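Local coordinates for protein extracellular ligand-binding receptor (Desulfohalobium retbaense DSM 5692, PDB 5ERE) that probably serves as an extracytoplasmic sensor, holding 2-oxo-4-methylpentanoic acid in a periplasmic-binding-protein part and cytosine in a tandem PAS part, at residues K341-S346 against V453-Q458; N337-D342 against P459-S464; D362-I367 against I390-P395; Q331-L336 against T546-H551; Q114-L119 against E147-K152. One frame throughout, in Å; residues are numbered along the deposited sequence.

Contact 1. Residues K341-S346 against V453-Q458; sequences KDMDRS and VSVLTQ. With CYT (6-aminopyrimidin-2(1H)-one), chain C.
M343, a selenomethionine, is set against V455 and T457 by three torsions: CG stands anti to the carbonyl carbon, chi2 runs extended, and chi3 (46°) bends the end so that SE and CE both meet the strand. V455 answers with CG1, which its first torsion (173°) places anti to the backbone N. The evidence for packing is in the closest pairs. SE of M343 comes within 3.9 Å of T457 CG2, the two side chains crossing at about a right angle, while CE of M343 reaches V455 CG1 at 4.2 Å. T457 meets the helix with CG2, while its OG1 is hydrogen-bonded to I436 O on the neighbouring strand. On the helix, S346 OG bonds to M343 O over 2.8 Å, a bond tilted from the carbonyl plane, and has a second partner in N375. S454 and L456 meet the ligand instead: S454 OG, hydrogen-bonded to D437, comes within 3.6 Å of C5 of the bound cytosine, and L456 CD2 within 3.8 Å of its N4. One strand thus has a greasy face against the long helix and a ligand face, as expected for the PAS-like fold of Cache sensor domains, where Q409, V430 and E431 hydrogen-bond the cytosine.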
# COMPACT_ATOMS: atom_id res chain seq x y z
N LYS A 341 -3.07 -12.53 21.09
CA LYS A 341 -2.57 -12.44 22.46
C LYS A 341 -3.49 -11.54 23.26
O LYS A 341 -3.78 -11.83 24.42
CB LYS A 341 -1.14 -11.92 22.49
N ASP A 342 -4.01 -10.49 22.62
CA ASP A 342 -4.91 -9.54 23.27
C ASP A 342 -6.20 -10.23 23.61
O ASP A 342 -6.71 -10.12 24.73
CB ASP A 342 -5.18 -8.32 22.38
CG ASP A 342 -4.00 -7.38 22.29
OD1 ASP A 342 -3.19 -7.35 23.24
OD2 ASP A 342 -3.86 -6.68 21.27
N MSE A 343 -6.75 -10.94 22.64
CA MSE A 343 -7.97 -11.69 22.88
C MSE A 343 -7.81 -12.68 23.98
O MSE A 343 -8.62 -12.76 24.90
CB MSE A 343 -8.42 -12.45 21.62
CG MSE A 343 -9.12 -11.64 20.59
SE MSE A 343 -9.32 -12.74 18.94
CE MSE A 343 -9.89 -14.17 19.79
N ASP A 344 -6.75 -13.49 23.89
CA ASP A 344 -6.48 -14.49 24.92
C ASP A 344 -6.42 -13.89 26.34
O ASP A 344 -7.03 -14.40 27.29
CB ASP A 344 -5.16 -15.20 24.58
CG ASP A 344 -4.98 -16.47 25.35
OD1 ASP A 344 -5.93 -17.29 25.38
OD2 ASP A 344 -3.89 -16.64 25.92
N ARG A 345 -5.69 -12.79 26.50
CA ARG A 345 -5.65 -12.11 27.79
C ARG A 345 -7.02 -11.61 28.27
O ARG A 345 -7.36 -11.69 29.47
CB ARG A 345 -4.71 -10.92 27.73
CG ARG A 345 -3.31 -11.20 28.17
CD ARG A 345 -2.57 -9.90 28.35
NE ARG A 345 -2.00 -9.41 27.09
CZ ARG A 345 -2.54 -8.48 26.31
NH1 ARG A 345 -3.68 -7.87 26.63
NH2 ARG A 345 -1.92 -8.14 25.18
N SER A 346 -7.80 -11.06 27.35
CA SER A 346 -9.10 -10.50 27.74
C SER A 346 -10.04 -11.62 28.16
O SER A 346 -10.80 -11.48 29.10
CB SER A 346 -9.73 -9.68 26.62
OG SER A 346 -10.15 -10.55 25.55
N VAL A 453 -15.94 -19.49 28.79
CA VAL A 453 -16.25 -18.20 28.22
C VAL A 453 -15.51 -18.06 26.90
O VAL A 453 -14.34 -18.49 26.77
CB VAL A 453 -15.91 -17.05 29.22
CG1 VAL A 453 -14.43 -17.06 29.61
CG2 VAL A 453 -16.30 -15.69 28.67
N SER A 454 -16.22 -17.50 25.92
CA SER A 454 -15.82 -17.47 24.50
C SER A 454 -15.79 -16.09 23.82
O SER A 454 -16.62 -15.22 24.13
CB SER A 454 -16.77 -18.36 23.71
OG SER A 454 -16.79 -18.06 22.32
N VAL A 455 -14.81 -15.87 22.95
CA VAL A 455 -14.89 -14.82 21.92
C VAL A 455 -14.92 -15.53 20.59
O VAL A 455 -14.02 -16.29 20.30
CB VAL A 455 -13.70 -13.83 21.94
CG1 VAL A 455 -13.75 -12.88 20.74
CG2 VAL A 455 -13.71 -12.99 23.22
N LEU A 456 -15.97 -15.27 19.82
CA LEU A 456 -16.08 -15.70 18.45
C LEU A 456 -15.66 -14.54 17.52
O LEU A 456 -16.18 -13.43 17.62
CB LEU A 456 -17.52 -16.17 18.16
CG LEU A 456 -17.90 -16.34 16.69
CD1 LEU A 456 -17.10 -17.43 16.04
CD2 LEU A 456 -19.42 -16.64 16.56
N THR A 457 -14.71 -14.79 16.63
CA THR A 457 -14.22 -13.71 15.75
C THR A 457 -15.19 -13.45 14.58
O THR A 457 -16.01 -14.28 14.26
CB THR A 457 -12.81 -14.03 15.20
OG1 THR A 457 -12.86 -15.28 14.51
CG2 THR A 457 -11.78 -14.12 16.31
N GLN A 458 -15.09 -12.27 13.98
CA GLN A 458 -15.86 -11.85 12.81
C GLN A 458 -15.65 -12.79 11.63
O GLN A 458 -14.60 -13.39 11.57
CB GLN A 458 -15.41 -10.46 12.38
CG GLN A 458 -15.79 -9.31 13.33
CD GLN A 458 -17.20 -8.76 13.07
OE1 GLN A 458 -17.67 -8.77 11.94
NE2 GLN A 458 -17.86 -8.27 14.13
N3 CYT C . -20.80 -19.92 18.69
C4 CYT C . -20.16 -19.29 19.68
N1 CYT C . -19.55 -21.89 19.17
C2 CYT C . -20.52 -21.22 18.41
O2 CYT C . -21.08 -21.83 17.47
N4 CYT C . -20.50 -17.99 19.92
C5 CYT C . -19.16 -19.95 20.47
C6 CYT C . -18.89 -21.24 20.19

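Contact 2. Residues N337-D342 against P459-S464; sequences NAIFKD and PDFFGS. With ACY (acetic acid), chain D.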
# COMPACT_ATOMS: atom_id res chain seq x y z
N ASN A 337 -0.49 -12.27 15.69
CA ASN A 337 -0.15 -12.81 17.01
C ASN A 337 -0.53 -11.87 18.13
O ASN A 337 -1.00 -12.31 19.17
CB ASN A 337 1.34 -13.16 17.10
CG ASN A 337 1.68 -14.42 16.29
OD1 ASN A 337 0.86 -15.35 16.16
ND2 ASN A 337 2.88 -14.44 15.71
N ALA A 338 -0.33 -10.57 17.92
CA ALA A 338 -0.67 -9.60 18.95
C ALA A 338 -2.20 -9.45 19.11
O ALA A 338 -2.73 -9.23 20.21
CB ALA A 338 -0.05 -8.28 18.62
N ILE A 339 -2.93 -9.56 18.02
CA ILE A 339 -4.38 -9.57 18.16
C ILE A 339 -4.83 -10.79 18.96
O ILE A 339 -5.60 -10.65 19.92
CB ILE A 339 -5.07 -9.54 16.78
CG1 ILE A 339 -4.83 -8.16 16.18
CG2 ILE A 339 -6.54 -9.81 16.92
CD1 ILE A 339 -5.22 -8.06 14.69
N PHE A 340 -4.36 -11.97 18.59
CA PHE A 340 -4.68 -13.18 19.34
C PHE A 340 -4.25 -13.09 20.83
O PHE A 340 -4.96 -13.57 21.71
CB PHE A 340 -3.99 -14.40 18.71
CG PHE A 340 -4.73 -14.99 17.51
CD1 PHE A 340 -6.09 -15.27 17.55
CD2 PHE A 340 -4.02 -15.31 16.35
CE1 PHE A 340 -6.74 -15.85 16.42
CE2 PHE A 340 -4.65 -15.87 15.25
CZ PHE A 340 -6.03 -16.13 15.29
N LYS A 341 -3.07 -12.53 21.09
CA LYS A 341 -2.57 -12.44 22.46
C LYS A 341 -3.49 -11.54 23.26
O LYS A 341 -3.78 -11.83 24.42
CB LYS A 341 -1.14 -11.92 22.49
N ASP A 342 -4.01 -10.49 22.62
CA ASP A 342 -4.91 -9.54 23.27
C ASP A 342 -6.20 -10.23 23.61
O ASP A 342 -6.71 -10.12 24.73
CB ASP A 342 -5.18 -8.32 22.38
CG ASP A 342 -4.00 -7.38 22.29
OD1 ASP A 342 -3.19 -7.35 23.24
OD2 ASP A 342 -3.86 -6.68 21.27
N PRO A 459 -16.63 -12.89 10.71
CA PRO A 459 -16.49 -13.71 9.50
C PRO A 459 -15.31 -13.29 8.65
O PRO A 459 -14.71 -14.14 8.03
CB PRO A 459 -17.80 -13.47 8.72
CG PRO A 459 -18.73 -12.83 9.62
CD PRO A 459 -17.95 -12.21 10.77
N ASP A 460 -14.97 -12.00 8.61
CA ASP A 460 -13.87 -11.52 7.77
C ASP A 460 -12.63 -11.18 8.61
O ASP A 460 -11.90 -10.26 8.28
CB ASP A 460 -14.29 -10.30 6.98
CG ASP A 460 -14.58 -9.11 7.87
OD1 ASP A 460 -14.86 -9.36 9.06
OD2 ASP A 460 -14.47 -7.95 7.38
N PHE A 461 -12.42 -11.94 9.69
CA PHE A 461 -11.33 -11.70 10.63
C PHE A 461 -9.97 -11.61 9.91
O PHE A 461 -9.27 -10.60 9.96
CB PHE A 461 -11.32 -12.82 11.70
CG PHE A 461 -10.11 -12.79 12.60
CD1 PHE A 461 -10.01 -11.84 13.64
CD2 PHE A 461 -9.09 -13.69 12.43
CE1 PHE A 461 -8.90 -11.80 14.45
CE2 PHE A 461 -7.96 -13.65 13.26
CZ PHE A 461 -7.88 -12.72 14.26
N PHE A 462 -9.57 -12.67 9.24
CA PHE A 462 -8.27 -12.64 8.61
C PHE A 462 -8.17 -11.63 7.50
O PHE A 462 -7.21 -10.87 7.44
CB PHE A 462 -7.92 -14.03 8.09
CG PHE A 462 -7.53 -15.00 9.15
CD1 PHE A 462 -6.37 -14.82 9.88
CD2 PHE A 462 -8.31 -16.12 9.41
CE1 PHE A 462 -6.00 -15.72 10.87
CE2 PHE A 462 -7.96 -17.02 10.40
CZ PHE A 462 -6.79 -16.82 11.12
N GLY A 463 -9.16 -11.61 6.61
CA GLY A 463 -9.18 -10.66 5.51
C GLY A 463 -9.06 -9.22 5.94
O GLY A 463 -8.35 -8.44 5.31
N SER A 464 -9.78 -8.84 7.00
CA SER A 464 -9.77 -7.47 7.44
C SER A 464 -8.34 -7.07 7.88
O SER A 464 -7.90 -5.94 7.68
CB SER A 464 -10.78 -7.26 8.57
OG SER A 464 -10.43 -7.94 9.78
C ACY D . -11.65 -14.58 7.15
O ACY D . -11.36 -13.50 6.55
OXT ACY D . -11.36 -14.83 8.34
CH3 ACY D . -12.41 -15.67 6.41
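The ring of F461 is the main bump of this contact, and it enters the groove between I339 and F340 on the long helix. Its first torsion (171°) puts CG anti to the backbone N and carries the ring across to that helix. I339 CG2 lies at the ring edge, near its plane, 4.0 Å from F461 CE1. F340 CZ approaches F461 CE2 to 3.7 Å; the two rings meet obliquely, with planes at 44° and centroids 5.5 Å apart, so they form neither a stack nor a T-shaped pair. F462 closes the cluster: its CZ touches the edge of the F340 ring, and one face of its own ring takes F461 CD2 over its centre. Behind the rings, the start of the second helix binds an acetic acid molecule, probably from the crystallisation liquor. The backbone N of F462 donates to OXT of this molecule over 2.9 Å. The next amide of the first helical turn, G463 N, donates to the ligand's other oxygen, O, over a like distance. In the fold, helix 461-470 lies against helix 324-357 with strand 541-550 beside both, since F340 and F462 each touch I548; F462 also reaches I487 and Y488 of strand 486-488, and Y377 touches I339 and S464.

Contact 3. Residues D362-I367 against I390-P395; sequences DRASAI and IVNVAP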
# COMPACT_ATOMS: atom_id res chain seq x y z
N ASP A 362 -27.31 -11.10 35.31
CA ASP A 362 -26.92 -9.74 35.01
C ASP A 362 -25.45 -9.46 35.28
O ASP A 362 -24.82 -8.70 34.54
CB ASP A 362 -27.78 -8.74 35.81
CG ASP A 362 -29.26 -8.84 35.47
OD1 ASP A 362 -29.60 -9.50 34.46
OD2 ASP A 362 -30.09 -8.27 36.20
N ARG A 363 -24.90 -10.02 36.35
CA ARG A 363 -23.46 -9.87 36.62
C ARG A 363 -22.61 -10.57 35.53
O ARG A 363 -21.58 -10.05 35.09
CB ARG A 363 -23.11 -10.44 38.00
CG ARG A 363 -23.87 -9.81 39.18
CD ARG A 363 -23.14 -10.08 40.50
NE ARG A 363 -22.96 -11.51 40.74
CZ ARG A 363 -23.90 -12.32 41.25
NH1 ARG A 363 -25.10 -11.84 41.57
NH2 ARG A 363 -23.64 -13.61 41.42
N ALA A 364 -23.04 -11.75 35.10
CA ALA A 364 -22.32 -12.45 34.03
C ALA A 364 -22.43 -11.65 32.73
O ALA A 364 -21.43 -11.42 32.04
CB ALA A 364 -22.87 -13.85 33.85
N SER A 365 -23.64 -11.20 32.42
CA SER A 365 -23.88 -10.41 31.22
C SER A 365 -22.99 -9.18 31.12
O SER A 365 -22.57 -8.83 30.02
CB SER A 365 -25.35 -9.98 31.18
OG SER A 365 -26.15 -11.09 30.83
N ALA A 366 -22.70 -8.54 32.26
CA ALA A 366 -21.87 -7.34 32.31
C ALA A 366 -20.41 -7.63 31.96
O ALA A 366 -19.72 -6.83 31.32
CB ALA A 366 -21.94 -6.70 33.72
N ILE A 367 -19.93 -8.77 32.44
CA ILE A 367 -18.60 -9.25 32.08
C ILE A 367 -18.57 -9.45 30.57
O ILE A 367 -17.66 -8.96 29.89
CB ILE A 367 -18.28 -10.52 32.88
CG1 ILE A 367 -18.12 -10.11 34.36
CG2 ILE A 367 -17.04 -11.22 32.36
CD1 ILE A 367 -18.16 -11.27 35.36
N ILE A 390 -24.84 -23.06 25.35
CA ILE A 390 -24.71 -21.63 25.47
C ILE A 390 -25.80 -21.10 26.39
O ILE A 390 -26.98 -21.35 26.15
CB ILE A 390 -24.79 -20.93 24.11
CG1 ILE A 390 -23.65 -21.42 23.20
CG2 ILE A 390 -24.70 -19.43 24.30
CD1 ILE A 390 -23.67 -20.84 21.80
N VAL A 391 -25.39 -20.38 27.45
CA VAL A 391 -26.31 -19.93 28.48
C VAL A 391 -26.34 -18.41 28.62
O VAL A 391 -27.13 -17.89 29.37
CB VAL A 391 -25.95 -20.54 29.87
CG1 VAL A 391 -26.05 -22.06 29.82
CG2 VAL A 391 -24.56 -20.10 30.34
N ASN A 392 -25.47 -17.70 27.90
CA ASN A 392 -25.51 -16.25 27.92
C ASN A 392 -24.70 -15.72 26.72
O ASN A 392 -23.87 -16.43 26.18
CB ASN A 392 -24.99 -15.71 29.27
CG ASN A 392 -25.47 -14.29 29.57
OD1 ASN A 392 -26.20 -13.70 28.79
ND2 ASN A 392 -25.08 -13.75 30.73
N VAL A 393 -25.00 -14.50 26.29
CA VAL A 393 -24.34 -13.89 25.13
C VAL A 393 -24.41 -12.37 25.19
O VAL A 393 -25.40 -11.81 25.63
CB VAL A 393 -24.98 -14.36 23.80
CG1 VAL A 393 -26.47 -13.95 23.73
CG2 VAL A 393 -24.21 -13.80 22.59
N ALA A 394 -23.34 -11.73 24.72
CA ALA A 394 -23.35 -10.33 24.38
C ALA A 394 -22.72 -10.16 23.01
O ALA A 394 -21.73 -10.81 22.71
CB ALA A 394 -22.59 -9.50 25.42
N PRO A 395 -23.26 -9.26 22.17
CA PRO A 395 -24.45 -8.42 22.30
C PRO A 395 -25.72 -9.20 22.46
O PRO A 395 -25.83 -10.31 21.93
CB PRO A 395 -24.48 -7.66 20.99
CG PRO A 395 -23.08 -7.59 20.59
CD PRO A 395 -22.56 -8.95 20.92
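N392 points its amide at the helix and meets S365 with the flat group lying in line with the hydroxyl. The evidence is that S365 OG sits only 2° out of the amide plane, that ND2 of N392 donates to S365 OG over 2.9 Å, and that the N-H...O angle is 160°, close to straight. The first torsion of N392 (-158°) sets CG anti to the backbone N, which extends the amide away from the strand and toward the first turn of helix 362-374. On the other branch, OD1 of N392 takes the backbone N of its successor V393 at 2.9 Å. That donor sits well above the carbonyl plane, so the bond is bent and does not follow a lone pair; even so, the two bonds together restrain the rotation of the amide. The A364 methyl, CB, packs against the amide nitrogen ND2 of N392 at 3.8 Å. The serine hydroxyl is also bonded to G361 O, which fits OG donating there while it accepts from the asparagine; K396 NZ adds weak bonds to S365 OG and N392 OD1. A leucine in place of N392 would probably leave S365 OG without its amide donor and V393 N without its side-chain acceptor, cutting the polar tie between helix and strand. N392 belongs to a classic beta bulge, both V391 and N392 facing T383 of strand 378-385, and L368 of helix 362-374 packs on N392 as well. A364 also touches L354 of helix 324-357, so the short helix packs beside the long one, both against this antiparallel sheet.

Contact 4. Residues Q331-L336 against T546-H551; sequences QTAQEL and TSIGLH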
# COMPACT_ATOMS: atom_id res chain seq x y z
N GLN A 331 5.58 -8.93 9.40
CA GLN A 331 4.75 -7.86 9.94
C GLN A 331 3.29 -8.28 10.07
O GLN A 331 2.58 -7.88 10.99
CB GLN A 331 4.85 -6.61 9.07
CG GLN A 331 6.21 -5.91 9.22
CD GLN A 331 6.39 -4.73 8.28
OE1 GLN A 331 5.60 -4.53 7.34
NE2 GLN A 331 7.43 -3.94 8.52
N THR A 332 2.84 -9.12 9.16
CA THR A 332 1.46 -9.60 9.20
C THR A 332 1.31 -10.66 10.29
O THR A 332 0.35 -10.60 11.07
CB THR A 332 1.02 -10.21 7.84
OG1 THR A 332 1.27 -9.25 6.81
CG2 THR A 332 -0.48 -10.62 7.80
N ALA A 333 2.25 -11.62 10.34
CA ALA A 333 2.29 -12.61 11.42
C ALA A 333 2.24 -11.93 12.77
O ALA A 333 1.57 -12.38 13.70
CB ALA A 333 3.55 -13.47 11.33
N GLN A 334 3.00 -10.84 12.89
CA GLN A 334 3.10 -10.14 14.17
C GLN A 334 1.81 -9.44 14.54
O GLN A 334 1.41 -9.44 15.71
CB GLN A 334 4.23 -9.12 14.14
CG GLN A 334 5.58 -9.78 14.16
CD GLN A 334 6.71 -8.80 13.98
OE1 GLN A 334 6.50 -7.60 13.78
NE2 GLN A 334 7.92 -9.31 14.05
N GLU A 335 1.14 -8.81 13.57
CA GLU A 335 -0.10 -8.16 13.93
C GLU A 335 -1.10 -9.20 14.37
O GLU A 335 -1.80 -9.01 15.37
CB GLU A 335 -0.66 -7.33 12.77
CG GLU A 335 -1.97 -6.67 13.14
CD GLU A 335 -2.37 -5.57 12.18
OE1 GLU A 335 -1.70 -5.45 11.13
OE2 GLU A 335 -3.35 -4.83 12.46
N LEU A 336 -1.16 -10.32 13.65
CA LEU A 336 -2.08 -11.41 14.00
C LEU A 336 -1.76 -12.01 15.38
O LEU A 336 -2.68 -12.26 16.15
CB LEU A 336 -2.05 -12.51 12.93
CG LEU A 336 -2.73 -12.13 11.60
CD1 LEU A 336 -2.37 -13.07 10.44
CD2 LEU A 336 -4.29 -11.99 11.74
N THR A 546 4.77 -18.92 7.31
CA THR A 546 4.99 -19.03 8.73
C THR A 546 3.67 -19.49 9.37
O THR A 546 2.72 -19.86 8.66
CB THR A 546 5.50 -17.68 9.35
OG1 THR A 546 5.86 -17.89 10.72
CG2 THR A 546 4.46 -16.56 9.26
N SER A 547 3.61 -19.51 10.69
CA SER A 547 2.44 -19.97 11.39
C SER A 547 2.06 -18.98 12.48
O SER A 547 2.91 -18.31 13.06
CB SER A 547 2.66 -21.36 11.99
OG SER A 547 2.82 -22.33 10.98
N ILE A 548 0.76 -18.90 12.69
CA ILE A 548 0.16 -18.14 13.78
C ILE A 548 -0.88 -18.99 14.50
O ILE A 548 -1.55 -19.83 13.90
CB ILE A 548 -0.53 -16.88 13.26
CG1 ILE A 548 -1.41 -17.25 12.05
CG2 ILE A 548 0.51 -15.84 12.88
CD1 ILE A 548 -2.49 -16.37 11.90
N GLY A 549 -1.02 -18.77 15.80
CA GLY A 549 -2.05 -19.48 16.55
C GLY A 549 -1.93 -19.40 18.05
O GLY A 549 -1.09 -18.67 18.57
N LEU A 550 -2.77 -20.17 18.74
CA LEU A 550 -2.76 -20.27 20.19
C LEU A 550 -3.14 -21.67 20.64
O LEU A 550 -3.92 -22.36 19.97
CB LEU A 550 -3.73 -19.27 20.83
CG LEU A 550 -3.57 -17.75 20.71
CD1 LEU A 550 -4.83 -17.03 21.24
CD2 LEU A 550 -2.33 -17.29 21.49
N HIS A 551 -2.60 -22.07 21.79
CA HIS A 551 -3.08 -23.24 22.53
C HIS A 551 -3.06 -24.51 21.68
O HIS A 551 -3.93 -25.38 21.85
CB HIS A 551 -4.50 -23.00 23.05
CG HIS A 551 -4.65 -21.75 23.87
ND1 HIS A 551 -3.88 -21.50 24.99
CD2 HIS A 551 -5.49 -20.69 23.74
CE1 HIS A 551 -4.23 -20.34 25.51
NE2 HIS A 551 -5.21 -19.83 24.77
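The flat group that counts between A333 and I548 is a peptide carbonyl, not a ring: A333 O comes within 3.7 Å of I548 CG2, a van der Waals touch of a methyl on a helix carbonyl. It belongs to the second PAS-like module, where the long helix runs along the five-stranded antiparallel sheet whose strand order 2-1-5-4-3 is the PAS hallmark. The axes of helix 331-336 and strand 546-550 are 8.6 Å apart and, at 2°, practically parallel, so residues one helical turn apart can meet residues two apart on the strand. A333 CB accordingly rests on T546 CG2 at 3.8 Å, near the start of the strand segment, while L336 reaches the far branch of I548. T546 turns only its methyl to the helix; its OG1 is held by E523. I548 does most of the work because its two branches separate: CG2, anti to the carbonyl carbon, goes to A333, and CG1 (48°), between the backbone N and the carbonyl carbon, leads CD1 to L336. An alanine in its place would probably open a gap between helix and sheet, leaving L336 CD1 and the A333 carbonyl without the methyls that cover them. F462 of helix 461-470 and L557 of strand 553-561 border the same apolar layer. Between the two segments the closest approach is L336 CD1 to I548 CD1, 3.6 Å.

Contact 5. Residues Q114-L119 against E147-K152; sequences QEQEQL and EDRFPK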
# COMPACT_ATOMS: atom_id res chain seq x y z
N GLN A 114 -0.83 7.16 -1.05
CA GLN A 114 -0.71 5.74 -1.28
C GLN A 114 0.74 5.32 -1.13
O GLN A 114 1.02 4.34 -0.49
CB GLN A 114 -1.22 5.34 -2.69
N GLU A 115 1.65 6.07 -1.75
CA GLU A 115 3.06 5.71 -1.76
C GLU A 115 3.63 5.81 -0.34
O GLU A 115 4.44 4.97 0.08
CB GLU A 115 3.87 6.60 -2.73
CG GLU A 115 5.34 6.17 -2.81
CD GLU A 115 6.18 6.97 -3.80
OE1 GLU A 115 5.69 7.98 -4.33
OE2 GLU A 115 7.34 6.57 -4.05
N GLN A 116 3.16 6.81 0.41
CA GLN A 116 3.57 7.00 1.82
C GLN A 116 3.17 5.83 2.74
O GLN A 116 3.97 5.36 3.56
CB GLN A 116 2.97 8.31 2.36
CG GLN A 116 3.62 8.78 3.65
CD GLN A 116 3.10 8.04 4.87
OE1 GLN A 116 1.89 7.78 4.99
NE2 GLN A 116 4.02 7.67 5.77
N GLU A 117 1.95 5.32 2.55
CA GLU A 117 1.45 4.13 3.26
C GLU A 117 2.37 2.92 3.06
O GLU A 117 2.59 2.13 3.97
CB GLU A 117 0.05 3.76 2.79
CG GLU A 117 -1.08 4.18 3.72
CD GLU A 117 -2.40 4.40 2.98
OE1 GLU A 117 -2.82 3.54 2.16
OE2 GLU A 117 -2.99 5.48 3.23
N GLN A 118 2.89 2.77 1.85
CA GLN A 118 3.77 1.65 1.57
C GLN A 118 5.17 1.89 2.18
O GLN A 118 5.74 1.00 2.81
CB GLN A 118 3.86 1.41 0.07
CG GLN A 118 2.47 1.01 -0.52
CD GLN A 118 2.54 0.52 -1.96
OE1 GLN A 118 2.05 1.19 -2.89
NE2 GLN A 118 3.15 -0.66 -2.14
N LEU A 119 5.73 3.08 1.96
CA LEU A 119 7.04 3.41 2.48
C LEU A 119 7.08 3.26 4.01
O LEU A 119 8.11 2.85 4.56
CB LEU A 119 7.44 4.83 2.05
CG LEU A 119 8.82 5.38 2.47
CD1 LEU A 119 9.94 4.66 1.78
CD2 LEU A 119 8.91 6.87 2.15
N GLU A 147 5.23 13.42 8.85
CA GLU A 147 5.06 14.00 10.19
C GLU A 147 3.80 13.50 10.88
O GLU A 147 3.80 13.29 12.09
CB GLU A 147 5.01 15.52 10.10
CG GLU A 147 6.37 16.16 9.99
CD GLU A 147 6.28 17.65 9.82
OE1 GLU A 147 5.15 18.16 9.61
OE2 GLU A 147 7.33 18.31 9.89
N ASP A 148 2.73 13.31 10.11
CA ASP A 148 1.48 12.82 10.67
C ASP A 148 1.59 11.35 11.06
O ASP A 148 0.97 10.91 12.03
CB ASP A 148 0.34 13.00 9.68
CG ASP A 148 -0.06 14.45 9.52
OD1 ASP A 148 0.72 15.34 9.94
OD2 ASP A 148 -1.15 14.71 8.97
N ARG A 149 2.38 10.61 10.31
CA ARG A 149 2.47 9.17 10.48
C ARG A 149 3.43 8.84 11.58
O ARG A 149 3.22 7.91 12.34
CB ARG A 149 2.90 8.49 9.17
CG ARG A 149 3.24 7.01 9.31
CD ARG A 149 2.05 6.23 9.80
NE ARG A 149 2.32 4.79 9.90
CZ ARG A 149 2.96 4.22 10.91
NH1 ARG A 149 3.14 2.90 10.92
NH2 ARG A 149 3.41 4.95 11.93
N PHE A 150 4.51 9.62 11.64
CA PHE A 150 5.61 9.37 12.55
C PHE A 150 5.95 10.59 13.45
O PHE A 150 7.08 11.09 13.42
CB PHE A 150 6.82 8.97 11.73
CG PHE A 150 6.68 7.66 11.02
CD1 PHE A 150 6.65 6.47 11.72
CD2 PHE A 150 6.63 7.61 9.62
CE1 PHE A 150 6.54 5.24 11.05
CE2 PHE A 150 6.53 6.39 8.95
CZ PHE A 150 6.49 5.21 9.67
N PRO A 151 4.97 11.05 14.25
CA PRO A 151 5.19 12.19 15.16
C PRO A 151 6.46 12.10 15.98
O PRO A 151 7.23 13.07 16.05
CB PRO A 151 3.99 12.13 16.08
CG PRO A 151 2.95 11.46 15.31
CD PRO A 151 3.65 10.45 14.46
N LYS A 152 6.69 10.95 16.60
CA LYS A 152 7.79 10.80 17.54
C LYS A 152 9.10 10.60 16.82
O LYS A 152 10.13 11.12 17.24
CB LYS A 152 7.52 9.62 18.49
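Q116 and R149 make the principal van der Waals contact: the amide nitrogen NE2 of Q116 lies 3.7 Å from R149 CB and equally far from R149 CG, so it is the aliphatic root of the arginine, not its charged end, that is touched. The two side chains cross obliquely, and the amide and guanidinium planes stand 76° apart, which rules out flat stacking between them. Q116 gets there by a bend: its CG is anti to the backbone N, and chi2 (-80°) then swings the amide round toward the other helix.

Among aromatic contacts, Q116 NE2 reaches F150 CE2 at 4.2 Å in an oblique approach. Within 147-152, R149 is also bent at chi2 (60°) and folds its chain over the neighbouring ring. R149 CG stands 3.3 Å above one face of F150, toward the rim, and F150 CZ is 3.8 Å above the guanidinium plane, over its centre.

As for polar groups, Q116 NE2 is buried here and finds no hydrogen-bonding partner anywhere in the model, so this contact contributes shape and not a polar bond. W142 and M145 of helix 137-149 also touch the glutamine, while A120 meets R149 and F150 from the first helix.

Helix 112-123 leads into strand 129-134, and helix 137-149 carries the chain on to the parallel strand 154-160, a beta-alpha-beta crossover. Packing of such helices beside one another is typical of the alpha/beta domains of periplasmic binding proteins of the leucine-binding family.

How the contacts relate
Contact 5 comes first along the chain and belongs to the periplasmic-binding-protein part; the other four follow in the sensor part. Contacts 4, 2 and 1 take successive pieces of helix 324-357, those of contacts 2 and 1 overlapping at K341 and D342. The centres of contact 4 and contact 2 are 9 Å apart. Those of contact 1 and contact 2 are 10 Å apart. Their loops are nested, contact 4 enclosing contact 2, while contact 3 lies inside contact 1. Contacts 1 and 3 reach the cytosine-binding sheet, contact 4 the second PAS-like sheet, and D344 OD1 links to H551 NE2 between contacts 1 and 4. The long helix therefore spans both PAS-like modules. Contacts 4 and 5 stay about 7 Å apart at their nearest atoms.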